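Side-chain contacts in branched-chain phosphotransacylase (Enterococcus faecalis, PDB 1YCO), which probably transfers branched-chain acyl groups between phosphate and coenzyme A: residues L115-A120 with I131-N136; I151-A156 with E172-F177; E198-K203 with P208-A213. One frame throughout, in Å; residues are numbered along the deposited sequence.

Interaction 1. Residues L115-A120 with I131-N136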
loop_
_atom_site.group_PDB
_atom_site.type_symbol
_atom_site.label_atom_id
_atom_site.label_comp_id
_atom_site.label_asym_id
_atom_site.label_seq_id
_atom_site.Cartn_x
_atom_site.Cartn_y
_atom_site.Cartn_z
ATOM N N LEU A 115 9.052 -4.917 11.118
ATOM C CA LEU A 115 9.074 -5.948 10.111
ATOM C C LEU A 115 7.750 -5.903 9.352
ATOM O O LEU A 115 6.704 -5.567 9.910
ATOM C CB LEU A 115 9.291 -7.317 10.765
ATOM C CG LEU A 115 10.520 -7.464 11.684
ATOM C CD1 LEU A 115 10.644 -8.934 12.124
ATOM C CD2 LEU A 115 11.793 -7.051 10.953
ATOM N N LEU A 116 7.829 -6.190 8.062
ATOM C CA LEU A 116 6.674 -6.221 7.188
ATOM C C LEU A 116 6.644 -7.620 6.602
ATOM O O LEU A 116 7.665 -8.120 6.121
ATOM C CB LEU A 116 6.824 -5.203 6.056
ATOM C CG LEU A 116 5.733 -5.199 4.969
ATOM C CD1 LEU A 116 4.364 -4.951 5.571
ATOM C CD2 LEU A 116 6.069 -4.126 3.944
ATOM N N THR A 117 5.496 -8.272 6.630
ATOM C CA THR A 117 5.522 -9.589 6.073
ATOM C C THR A 117 4.478 -10.061 5.112
ATOM O O THR A 117 3.258 -9.890 5.251
ATOM C CB THR A 117 5.712 -10.678 7.156
ATOM O OG1 THR A 117 5.584 -11.958 6.538
ATOM C CG2 THR A 117 4.705 -10.541 8.257
ATOM N N ASP A 118 5.086 -10.670 4.111
ATOM C CA ASP A 118 4.514 -11.316 2.977
ATOM C C ASP A 118 3.981 -10.516 1.827
ATOM O O ASP A 118 2.791 -10.481 1.571
ATOM C CB ASP A 118 3.540 -12.377 3.422
ATOM C CG ASP A 118 3.873 -13.720 2.797
ATOM O OD1 ASP A 118 3.122 -14.693 3.040
ATOM O OD2 ASP A 118 4.889 -13.776 2.054
ATOM N N CYS A 119 4.922 -9.926 1.097
ATOM C CA CYS A 119 4.617 -9.153 -0.087
ATOM C C CYS A 119 5.333 -9.746 -1.305
ATOM O O CYS A 119 5.680 -9.018 -2.240
ATOM C CB CYS A 119 5.043 -7.716 0.130
ATOM S SG CYS A 119 6.569 -7.539 1.053
ATOM N N ALA A 120 5.550 -11.067 -1.285
ATOM C CA ALA A 120 6.221 -11.775 -2.382
ATOM C C ALA A 120 5.900 -13.268 -2.512
ATOM O O ALA A 120 5.909 -13.807 -3.621
ATOM C CB ALA A 120 7.738 -11.604 -2.266
ATOM N N ILE A 131 -1.631 -17.575 9.936
ATOM C CA ILE A 131 -1.135 -18.031 11.233
ATOM C C ILE A 131 0.351 -18.408 11.135
ATOM O O ILE A 131 1.144 -18.028 11.994
ATOM C CB ILE A 131 -1.961 -19.239 11.753
ATOM C CG1 ILE A 131 -3.321 -18.742 12.256
ATOM C CG2 ILE A 131 -1.209 -19.968 12.863
ATOM C CD1 ILE A 131 -4.259 -19.838 12.724
ATOM N N GLU A 132 0.720 -19.129 10.079
ATOM C CA GLU A 132 2.108 -19.521 9.878
ATOM C C GLU A 132 2.983 -18.318 9.508
ATOM O O GLU A 132 4.161 -18.287 9.858
ATOM C CB GLU A 132 2.222 -20.591 8.780
ATOM C CG GLU A 132 1.793 -22.011 9.193
ATOM C CD GLU A 132 2.418 -22.458 10.511
ATOM O OE1 GLU A 132 3.643 -22.281 10.688
ATOM O OE2 GLU A 132 1.680 -22.990 11.366
ATOM N N ILE A 133 2.415 -17.347 8.785
ATOM C CA ILE A 133 3.153 -16.136 8.398
ATOM C C ILE A 133 3.553 -15.359 9.652
ATOM O O ILE A 133 4.659 -14.826 9.733
ATOM C CB ILE A 133 2.306 -15.213 7.489
ATOM C CG1 ILE A 133 2.120 -15.869 6.125
ATOM C CG2 ILE A 133 2.978 -13.860 7.315
ATOM C CD1 ILE A 133 1.087 -15.170 5.261
ATOM N N VAL A 134 2.645 -15.316 10.619
ATOM C CA VAL A 134 2.890 -14.634 11.876
ATOM C C VAL A 134 4.017 -15.375 12.605
ATOM O O VAL A 134 5.011 -14.772 12.999
ATOM C CB VAL A 134 1.604 -14.600 12.744
ATOM C CG1 VAL A 134 1.899 -14.029 14.116
ATOM C CG2 VAL A 134 0.540 -13.757 12.049
ATOM N N GLU A 135 3.877 -16.688 12.746
ATOM C CA GLU A 135 4.894 -17.490 13.403
ATOM C C GLU A 135 6.287 -17.242 12.808
ATOM O O GLU A 135 7.236 -16.981 13.545
ATOM C CB GLU A 135 4.528 -18.967 13.296
ATOM C CG GLU A 135 3.190 -19.291 13.922
ATOM C CD GLU A 135 3.200 -19.138 15.430
ATOM O OE1 GLU A 135 3.668 -18.090 15.927
ATOM O OE2 GLU A 135 2.729 -20.070 16.120
ATOM N N ASN A 136 6.404 -17.320 11.483
ATOM C CA ASN A 136 7.680 -17.081 10.800
ATOM C C ASN A 136 8.274 -15.698 11.167
ATOM O O ASN A 136 9.459 -15.606 11.540
ATOM C CB ASN A 136 7.504 -17.190 9.267
ATOM C CG ASN A 136 7.531 -18.647 8.749
ATOM O OD1 ASN A 136 7.359 -19.608 9.511
ATOM N ND2 ASN A 136 7.731 -18.803 7.440
HETATM O O HOH W 1 6.316 -14.171 7.969
#

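Interaction 2. Residues I151-A156 with E172-F177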
loop_
_atom_site.group_PDB
_atom_site.type_symbol
_atom_site.label_atom_id
_atom_site.label_comp_id
_atom_site.label_asym_id
_atom_site.label_seq_id
_atom_site.Cartn_x
_atom_site.Cartn_y
_atom_site.Cartn_z
ATOM N N ILE A 151 2.498 -7.651 17.051
ATOM C CA ILE A 151 2.118 -8.055 15.706
ATOM C C ILE A 151 0.722 -7.565 15.366
ATOM O O ILE A 151 -0.289 -8.050 15.886
ATOM C CB ILE A 151 2.193 -9.587 15.574
ATOM C CG1 ILE A 151 3.584 -10.045 16.056
ATOM C CG2 ILE A 151 1.944 -10.010 14.135
ATOM C CD1 ILE A 151 3.790 -11.548 16.076
ATOM N N ALA A 152 0.699 -6.587 14.477
ATOM C CA ALA A 152 -0.519 -5.976 14.021
ATOM C C ALA A 152 -1.013 -6.594 12.721
ATOM O O ALA A 152 -0.277 -6.685 11.730
ATOM C CB ALA A 152 -0.299 -4.473 13.836
ATOM N N LEU A 153 -2.268 -7.025 12.750
ATOM C CA LEU A 153 -2.926 -7.611 11.592
ATOM C C LEU A 153 -3.646 -6.451 10.919
ATOM O O LEU A 153 -4.691 -5.993 11.380
ATOM C CB LEU A 153 -3.917 -8.677 12.047
ATOM C CG LEU A 153 -3.248 -9.723 12.941
ATOM C CD1 LEU A 153 -4.264 -10.781 13.362
ATOM C CD2 LEU A 153 -2.093 -10.372 12.169
ATOM N N LEU A 154 -3.063 -5.976 9.828
ATOM C CA LEU A 154 -3.587 -4.841 9.080
ATOM C C LEU A 154 -4.851 -5.040 8.283
ATOM O O LEU A 154 -5.038 -6.062 7.632
ATOM C CB LEU A 154 -2.523 -4.320 8.127
ATOM C CG LEU A 154 -1.359 -3.542 8.710
ATOM C CD1 LEU A 154 -0.468 -3.107 7.549
ATOM C CD2 LEU A 154 -1.871 -2.315 9.465
ATOM N N SER A 155 -5.708 -4.027 8.328
ATOM C CA SER A 155 -6.959 -4.021 7.579
ATOM C C SER A 155 -7.350 -2.563 7.328
ATOM O O SER A 155 -6.844 -1.661 7.991
ATOM C CB SER A 155 -8.056 -4.749 8.358
ATOM O OG SER A 155 -9.237 -4.843 7.586
ATOM N N ALA A 156 -8.239 -2.335 6.365
ATOM C CA ALA A 156 -8.677 -0.983 6.018
ATOM C C ALA A 156 -9.354 -0.241 7.166
ATOM O O ALA A 156 -9.053 0.931 7.436
ATOM C CB ALA A 156 -9.607 -1.029 4.812
ATOM N N GLU A 172 -10.079 -13.468 13.314
ATOM C CA GLU A 172 -9.911 -14.898 13.564
ATOM C C GLU A 172 -8.504 -15.265 14.012
ATOM O O GLU A 172 -8.327 -16.038 14.950
ATOM C CB GLU A 172 -10.252 -15.712 12.328
ATOM C CG GLU A 172 -11.660 -15.548 11.839
ATOM C CD GLU A 172 -11.844 -16.229 10.504
ATOM O OE1 GLU A 172 -10.921 -16.115 9.669
ATOM O OE2 GLU A 172 -12.898 -16.873 10.286
ATOM N N VAL A 173 -7.507 -14.709 13.335
ATOM C CA VAL A 173 -6.109 -14.975 13.653
ATOM C C VAL A 173 -5.804 -14.423 15.044
ATOM O O VAL A 173 -4.994 -14.978 15.788
ATOM C CB VAL A 173 -5.187 -14.313 12.597
ATOM C CG1 VAL A 173 -3.718 -14.579 12.915
ATOM C CG2 VAL A 173 -5.531 -14.856 11.210
ATOM N N THR A 174 -6.455 -13.321 15.392
ATOM C CA THR A 174 -6.270 -12.719 16.706
ATOM C C THR A 174 -6.771 -13.713 17.759
ATOM O O THR A 174 -6.065 -14.032 18.718
ATOM C CB THR A 174 -7.064 -11.394 16.831
ATOM O OG1 THR A 174 -6.555 -10.441 15.890
ATOM C CG2 THR A 174 -6.942 -10.822 18.240
ATOM N N ALA A 175 -7.993 -14.204 17.563
ATOM C CA ALA A 175 -8.600 -15.167 18.483
ATOM C C ALA A 175 -7.677 -16.369 18.684
ATOM O O ALA A 175 -7.541 -16.874 19.793
ATOM C CB ALA A 175 -9.960 -15.632 17.938
ATOM N N HIS A 176 -7.049 -16.813 17.598
ATOM C CA HIS A 176 -6.142 -17.946 17.643
ATOM C C HIS A 176 -4.950 -17.709 18.553
ATOM O O HIS A 176 -4.508 -18.619 19.262
ATOM C CB HIS A 176 -5.609 -18.266 16.253
ATOM C CG HIS A 176 -4.555 -19.326 16.251
ATOM N ND1 HIS A 176 -4.850 -20.663 16.098
ATOM C CD2 HIS A 176 -3.218 -19.254 16.461
ATOM C CE1 HIS A 176 -3.739 -21.369 16.219
ATOM N NE2 HIS A 176 -2.736 -20.538 16.442
ATOM N N PHE A 177 -4.412 -16.497 18.520
ATOM C CA PHE A 177 -3.249 -16.178 19.340
ATOM C C PHE A 177 -3.577 -15.601 20.702
ATOM O O PHE A 177 -2.670 -15.303 21.475
ATOM C CB PHE A 177 -2.318 -15.214 18.607
ATOM C CG PHE A 177 -1.544 -15.848 17.503
ATOM C CD1 PHE A 177 -1.953 -15.713 16.183
ATOM C CD2 PHE A 177 -0.404 -16.589 17.785
ATOM C CE1 PHE A 177 -1.234 -16.311 15.150
ATOM C CE2 PHE A 177 0.325 -17.194 16.765
ATOM C CZ PHE A 177 -0.089 -17.056 15.442
#

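Interaction 3. Residues E198-K203 with P208-A213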
loop_
_atom_site.group_PDB
_atom_site.type_symbol
_atom_site.label_atom_id
_atom_site.label_comp_id
_atom_site.label_asym_id
_atom_site.label_seq_id
_atom_site.Cartn_x
_atom_site.Cartn_y
_atom_site.Cartn_z
ATOM N N GLU A 198 1.029 9.216 17.454
ATOM C CA GLU A 198 0.301 10.462 17.342
ATOM C C GLU A 198 -1.093 10.204 16.770
ATOM O O GLU A 198 -2.070 10.733 17.292
ATOM C CB GLU A 198 1.077 11.459 16.466
ATOM C CG GLU A 198 0.253 12.666 16.009
ATOM C CD GLU A 198 1.084 13.920 15.764
ATOM O OE1 GLU A 198 2.291 13.781 15.458
ATOM O OE2 GLU A 198 0.519 15.043 15.863
ATOM N N ALA A 199 -1.193 9.393 15.714
ATOM C CA ALA A 199 -2.502 9.085 15.129
ATOM C C ALA A 199 -3.391 8.391 16.169
ATOM O O ALA A 199 -4.610 8.600 16.205
ATOM C CB ALA A 199 -2.345 8.193 13.894
ATOM N N VAL A 200 -2.766 7.558 17.000
ATOM C CA VAL A 200 -3.458 6.839 18.074
ATOM C C VAL A 200 -4.062 7.851 19.063
ATOM O O VAL A 200 -5.224 7.740 19.464
ATOM C CB VAL A 200 -2.476 5.910 18.843
ATOM C CG1 VAL A 200 -3.118 5.423 20.137
ATOM C CG2 VAL A 200 -2.080 4.732 17.961
ATOM N N ALA A 201 -3.243 8.831 19.444
ATOM C CA ALA A 201 -3.654 9.884 20.361
ATOM C C ALA A 201 -4.707 10.745 19.680
ATOM O O ALA A 201 -5.735 11.076 20.269
ATOM C CB ALA A 201 -2.452 10.735 20.758
ATOM N N HIS A 202 -4.450 11.077 18.423
ATOM C CA HIS A 202 -5.350 11.902 17.632
ATOM C C HIS A 202 -6.750 11.310 17.616
ATOM O O HIS A 202 -7.730 12.041 17.676
ATOM C CB HIS A 202 -4.807 12.020 16.202
ATOM C CG HIS A 202 -5.579 12.957 15.326
ATOM N ND1 HIS A 202 -5.306 13.111 13.984
ATOM C CD2 HIS A 202 -6.612 13.791 15.597
ATOM C CE1 HIS A 202 -6.138 14.000 13.465
ATOM N NE2 HIS A 202 -6.940 14.426 14.422
ATOM N N LYS A 203 -6.857 9.988 17.528
ATOM C CA LYS A 203 -8.175 9.361 17.501
ATOM C C LYS A 203 -8.553 8.792 18.859
ATOM O O LYS A 203 -9.594 8.151 18.999
ATOM C CB LYS A 203 -8.227 8.253 16.448
ATOM C CG LYS A 203 -8.105 8.742 15.022
ATOM C CD LYS A 203 -8.186 7.590 14.023
ATOM C CE LYS A 203 -9.575 6.924 13.993
ATOM N NZ LYS A 203 -9.896 6.084 15.202
ATOM N N PRO A 208 -4.355 -3.249 22.429
ATOM C CA PRO A 208 -3.096 -3.934 22.754
ATOM C C PRO A 208 -1.914 -3.333 22.005
ATOM O O PRO A 208 -0.772 -3.398 22.464
ATOM C CB PRO A 208 -3.357 -5.378 22.327
ATOM C CG PRO A 208 -4.829 -5.513 22.475
ATOM C CD PRO A 208 -5.341 -4.208 21.915
ATOM N N ILE A 209 -2.188 -2.759 20.841
ATOM C CA ILE A 209 -1.129 -2.143 20.057
ATOM C C ILE A 209 -1.525 -0.730 19.696
ATOM O O ILE A 209 -2.602 -0.494 19.161
ATOM C CB ILE A 209 -0.840 -2.934 18.776
ATOM C CG1 ILE A 209 -0.471 -4.375 19.146
ATOM C CG2 ILE A 209 0.274 -2.235 17.990
ATOM C CD1 ILE A 209 -0.415 -5.343 17.974
ATOM N N MET A 210 -0.652 0.218 20.001
ATOM C CA MET A 210 -0.958 1.606 19.715
ATOM C C MET A 210 0.192 2.353 19.059
ATOM O O MET A 210 1.041 2.946 19.729
ATOM C CB MET A 210 -1.417 2.284 21.002
ATOM C CG MET A 210 -2.666 1.615 21.580
ATOM S SD MET A 210 -3.352 2.354 23.080
ATOM C CE MET A 210 -2.181 1.778 24.292
ATOM N N GLY A 211 0.208 2.297 17.730
ATOM C CA GLY A 211 1.231 2.964 16.946
ATOM C C GLY A 211 2.647 2.524 17.215
ATOM O O GLY A 211 3.567 3.170 16.731
ATOM N N ASP A 212 2.821 1.437 17.973
ATOM C CA ASP A 212 4.145 0.925 18.300
ATOM C C ASP A 212 4.347 -0.547 17.930
ATOM O O ASP A 212 5.042 -1.260 18.642
ATOM C CB ASP A 212 4.437 1.134 19.798
ATOM C CG ASP A 212 3.568 0.258 20.707
ATOM O OD1 ASP A 212 2.506 -0.230 20.248
ATOM O OD2 ASP A 212 3.937 0.069 21.893
ATOM N N ALA A 213 3.762 -0.997 16.819
ATOM C CA ALA A 213 3.890 -2.390 16.388
ATOM C C ALA A 213 5.291 -2.723 15.897
ATOM O O ALA A 213 5.962 -1.891 15.290
ATOM C CB ALA A 213 2.888 -2.692 15.294
#

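Interaction 1. Residues L115-A120 with I131-N136
Ile133 offers one branch to Thr117, the last residue of the strand, and the other to Asp118 just beyond it. Ile133 CG2 lies 3.3 Å from Thr117 OG1 and 3.9 Å from Thr117 CG2, meeting the threonine fork. The other branch reaches past it: with CG1 beside the backbone N (chi1 -70°) and the chain extended, CD1 comes up to Asp118 OD1, the two side chains crossing at about a right angle. The 3.0 Å between Ile133 CD1 and Asp118 OD1 is doubtfully short; Ile133 CG1 at 3.5 Å from Asp118 OD1 is a sounder mark of close packing. Asp118 is held by Asn122 through OD1 and by the amide of His102 through OD2.

Beside this close-packed side one water bridges Thr117 OG1 (2.7 Å) and the helix carbonyl Ile133 O (2.5 Å, rather short), donating to both; the same hydroxyl also bonds His102 O. All three touching residues are buried, but the segments share just 140 Å² of surface.

The contact sets helix 127-143 on the C-terminal end of strand 113-117, which lies between strands 101-107 and 215-217, while Val134, pointing away, packs on Phe177 of helix 165-177.

Interaction 2. Residues I151-A156 with E172-F177
One methyl, Leu153 CD1, makes every side-chain contact between this strand and helix. Leu153 CD1 is directed at two consecutive helical residues, lying 3.7 Å from Val173 CB and 3.9 Å from Val173 CG1 of the first. The torsions of Leu153 account for this reach: CG stands opposite the carbonyl carbon (chi1 -54°), and chi2 then carries CD1 straight on, away from the strand. The leucine runs obliquely to both partners.

Val173 points at the strand and meets CD1 along its CB-CG1 bond. CG1 is placed opposite the backbone N (chi1 180°), where it also lies in the plane of the Phe177 ring, at its edge. His176 stands over a face of the same ring, its CD2 3.7 Å above the plane and over the centre. Val173 CG1 is thus shared between the leucine methyl and the phenylalanine rim.

Thr174 turns a hydroxyl, not a methyl, to the leucine. The approach of Leu153 CD1 to Thr174 OG1, at 3.4 Å, is a van der Waals one; the polar partners of OG1 lie elsewhere. The strongest is Ala170 O one turn back, with Gly187 O a second acceptor that would have to share the proton or alternate. A buried apolar tip therefore rests against an oxygen that is already engaged. Surface shared by the two segments comes to 104 Å², consistent with so narrow a footing.

Strand 150-154, helix 165-177 and strand 184-189 form a beta-alpha-beta crossover between parallel neighbours, and this contact is where the helix packs over the first strand. Leu153 also packs on Val185 of strand 184-189 and on Val217 of strand 215-217, the strands flanking its own, while Phe177 reaches Val185 and, on helix 127-143, Glu135.

Interaction 3. Residues E198-K203 with P208-A213
Val200 makes the contact by van der Waals packing, CG1 on the Met210 side chain and CG2 on the Met210-Gly211 peptide. Val200 CG1, set opposite the backbone N (chi1 167°), lies 3.7 Å from Met210 CB and 4.1 Å from Met210 CG, the side chains meeting at about a right angle. Val200 CG2 is pressed onto the peptide that follows, 3.5 Å from Met210 C and 3.3 Å from Gly211 N. Gly211 has positive phi (60°), and its lack of a side chain lets this methyl settle against the backbone. The far end of Met210 leads away from the helix.

Polar bonds hold the receiving loop in shape. Met210 N donates to Asp212 OD1 over 3.2 Å, with the oxygen approached from above the carboxylate plane. The other oxygen, OD2, forms a salt bridge with Lys150, so the carboxylate ties the loop to the start of strand 150-154. Backbone bonding joins Gly211 to Leu193, a residue on which Val200 also packs.

Helix 197-202 is thereby fastened to the loop that returns the chain to strand 215-217. This is a connection of the alpha/beta kind, a crossover from strand 184-189 to a parallel strand two places along the sheet.

From the N terminus, the contacts close one after another without nesting or crossing. Interaction 1 folds helix 127-143 back onto strand 113-117 across ten intervening residues. Interaction 2 opens on the next strand, 150-154, and closes fifteen residues later on helix 165-177; interaction 3 spans the four residues between 198-203 and 208-213, closing the turn from helix 197-202 into the loop before strand 215-217. Interactions 1 and 2 meet where Ile131 packs against His176 and Val134 against Ile151, so two successive helices lean together over the same mixed sheet. Interactions 2 and 3 meet where Ile209 CD1 lies 3.4 Å from Ile151 O; interactions 1 and 3 do not touch. Segments of interactions 2 and 3 also reach the second subunit.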